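Local coordinates for Alpha/beta hydrolase fold protein (Marinomonas mediterranea, PDB 6CY8) that probably acts as a hydrolase, its N-terminal carrier domain, the part described here, serving as a 4'-phosphopantetheine attachment site, at residues 22-27 against 63-68. Sequence-based numbering, arbitrary orientation.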
loop_
_atom_site.group_PDB
_atom_site.type_symbol
_atom_site.label_atom_id
_atom_site.label_comp_id
_atom_site.label_asym_id
_atom_site.label_seq_id
_atom_site.Cartn_x
_atom_site.Cartn_y
_atom_site.Cartn_z
ATOM N N ASP B 22 42.905 -7.876 -13.545
ATOM C CA ASP B 22 44.201 -8.148 -12.932
ATOM C C ASP B 22 44.613 -6.938 -12.099
ATOM O O ASP B 22 43.800 -6.055 -11.807
ATOM C CB ASP B 22 45.249 -8.499 -13.999
ATOM C CG ASP B 22 45.364 -7.442 -15.081
ATOM O OD1 ASP B 22 45.680 -6.279 -14.744
ATOM O OD2 ASP B 22 45.139 -7.778 -16.270
ATOM N N GLN B 23 45.891 -6.898 -11.721
ATOM C CA GLN B 23 46.426 -5.821 -10.900
ATOM C C GLN B 23 46.654 -4.525 -11.678
ATOM O O GLN B 23 46.977 -3.498 -11.065
ATOM C CB GLN B 23 47.732 -6.272 -10.230
ATOM C CG GLN B 23 48.934 -6.503 -11.166
ATOM C CD GLN B 23 48.785 -7.729 -12.075
ATOM O OE1 GLN B 23 48.245 -8.759 -11.667
ATOM N NE2 GLN B 23 49.281 -7.621 -13.303
ATOM N N ASN B 24 46.478 -4.537 -13.000
ATOM C CA ASN B 24 46.679 -3.351 -13.820
ATOM C C ASN B 24 45.406 -2.826 -14.448
ATOM O O ASN B 24 45.455 -1.814 -15.158
ATOM C CB ASN B 24 47.696 -3.635 -14.921
ATOM C CG ASN B 24 49.068 -3.824 -14.376
ATOM O OD1 ASN B 24 49.657 -4.893 -14.500
ATOM N ND2 ASN B 24 49.582 -2.782 -13.717
ATOM N N THR B 25 44.287 -3.490 -14.232
ATOM C CA THR B 25 43.020 -2.943 -14.675
ATOM C C THR B 25 42.763 -1.629 -13.935
ATOM O O THR B 25 42.879 -1.581 -12.699
ATOM C CB THR B 25 41.906 -3.967 -14.443
ATOM O OG1 THR B 25 42.412 -5.283 -14.713
ATOM C CG2 THR B 25 40.712 -3.704 -15.354
ATOM N N PRO B 26 42.486 -0.533 -14.650
ATOM C CA PRO B 26 42.292 0.780 -14.007
ATOM C C PRO B 26 40.924 0.899 -13.342
ATOM O O PRO B 26 39.896 1.071 -14.010
ATOM C CB PRO B 26 42.455 1.764 -15.177
ATOM C CG PRO B 26 42.118 0.964 -16.405
ATOM C CD PRO B 26 42.511 -0.452 -16.124
ATOM N N LEU B 27 40.913 0.831 -12.006
ATOM C CA LEU B 27 39.661 0.767 -11.248
ATOM C C LEU B 27 38.840 2.044 -11.401
ATOM O O LEU B 27 37.638 1.988 -11.683
ATOM C CB LEU B 27 39.956 0.496 -9.771
ATOM C CG LEU B 27 40.698 -0.805 -9.454
ATOM C CD1 LEU B 27 41.063 -0.911 -7.966
ATOM C CD2 LEU B 27 39.911 -2.023 -9.931
ATOM N N PHE B 63 44.254 4.473 -5.419
ATOM C CA PHE B 63 43.162 3.670 -5.948
ATOM C C PHE B 63 43.206 3.591 -7.463
ATOM O O PHE B 63 42.194 3.287 -8.102
ATOM C CB PHE B 63 41.817 4.210 -5.446
ATOM C CG PHE B 63 41.592 3.977 -3.965
ATOM C CD1 PHE B 63 42.097 4.864 -3.025
ATOM C CD2 PHE B 63 40.922 2.847 -3.511
ATOM C CE1 PHE B 63 41.913 4.648 -1.656
ATOM C CE2 PHE B 63 40.743 2.625 -2.142
ATOM C CZ PHE B 63 41.244 3.529 -1.214
ATOM N N GLU B 64 44.371 3.852 -8.047
ATOM C CA GLU B 64 44.539 3.692 -9.487
ATOM C C GLU B 64 44.220 2.268 -9.924
ATOM O O GLU B 64 43.544 2.058 -10.940
ATOM C CB GLU B 64 45.968 4.074 -9.860
ATOM C CG GLU B 64 46.328 4.021 -11.330
ATOM C CD GLU B 64 47.733 4.542 -11.544
ATOM O OE1 GLU B 64 48.397 4.870 -10.526
ATOM O OE2 GLU B 64 48.170 4.621 -12.711
ATOM N N ASN B 65 44.687 1.278 -9.163
ATOM C CA ASN B 65 44.441 -0.129 -9.461
ATOM C C ASN B 65 44.729 -0.949 -8.210
ATOM O O ASN B 65 45.083 -0.410 -7.155
ATOM C CB ASN B 65 45.282 -0.618 -10.647
ATOM C CG ASN B 65 46.729 -0.107 -10.608
ATOM O OD1 ASN B 65 47.424 -0.191 -9.576
ATOM N ND2 ASN B 65 47.187 0.424 -11.744
ATOM N N VAL B 66 44.579 -2.274 -8.358
ATOM C CA VAL B 66 44.707 -3.212 -7.241
ATOM C C VAL B 66 46.112 -3.163 -6.659
ATOM O O VAL B 66 46.305 -3.202 -5.433
ATOM C CB VAL B 66 44.351 -4.636 -7.714
ATOM C CG1 VAL B 66 43.956 -5.526 -6.533
ATOM C CG2 VAL B 66 43.274 -4.602 -8.800
ATOM N N ALA B 67 47.117 -3.085 -7.538
ATOM C CA ALA B 67 48.506 -3.052 -7.098
ATOM C C ALA B 67 48.785 -1.825 -6.234
ATOM O O ALA B 67 49.302 -1.949 -5.116
ATOM C CB ALA B 67 49.425 -3.093 -8.317
ATOM N N THR B 68 48.445 -0.629 -6.739
ATOM C CA THR B 68 48.594 0.589 -5.944
ATOM C C THR B 68 47.750 0.524 -4.679
ATOM O O THR B 68 48.169 0.995 -3.614
ATOM C CB THR B 68 48.198 1.818 -6.765
ATOM O OG1 THR B 68 46.901 1.614 -7.345
ATOM C CG2 THR B 68 49.206 2.083 -7.878
#
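Between 22-27 and 63-68 the backbones are joined by a single hydrogen bond, L27 N to E64 O (3.1 Å), bent to 144° at the hydrogen, and the CA atoms of Q23 and V66 come within 4.8 Å of each other. The same E64 carbonyl also receives a CA-H...O contact from P26.

N65 sets its CB against two carbonyl oxygens of the loop, T25 O (3.3 Å) and Q23 O (3.4 Å). Its CG stands between its own backbone N and carbonyl carbon (chi1 42°), which turns OD1 back onto the start of helix 66-72. N65 is the N-cap residue of that helix; its OD1 accepts from T68 N at 3.0 Å, nearly straight at 172°. With N65 replaced by an alanine, T68 N is likely to lose its side-chain acceptor and the first turn of helix 66-72 its cap.

On the inner side, L27 lays CD1 alongside the N65 backbone (3.7 Å to N65 C), and its side chain also touches I32 and L33. CG2 of V66 lies near D22 O and Q23 CA, while A67 lays its methyl against Q23. Within the loop, D22 OD1 accepts from N24 N in an Asx turn and D22 N donates to T25 OG1, a pair of bonds that probably helps hold the bend facing V66.

The contact thus joins the loop before helix 27-30 to the N-terminus of helix 66-72 in the helical carrier domain. One backbone hydrogen bond and mostly apolar, carbon-to-carbonyl contacts probably hold the segments together, the loop being held by its Asx turn and the helix start by the N65 cap.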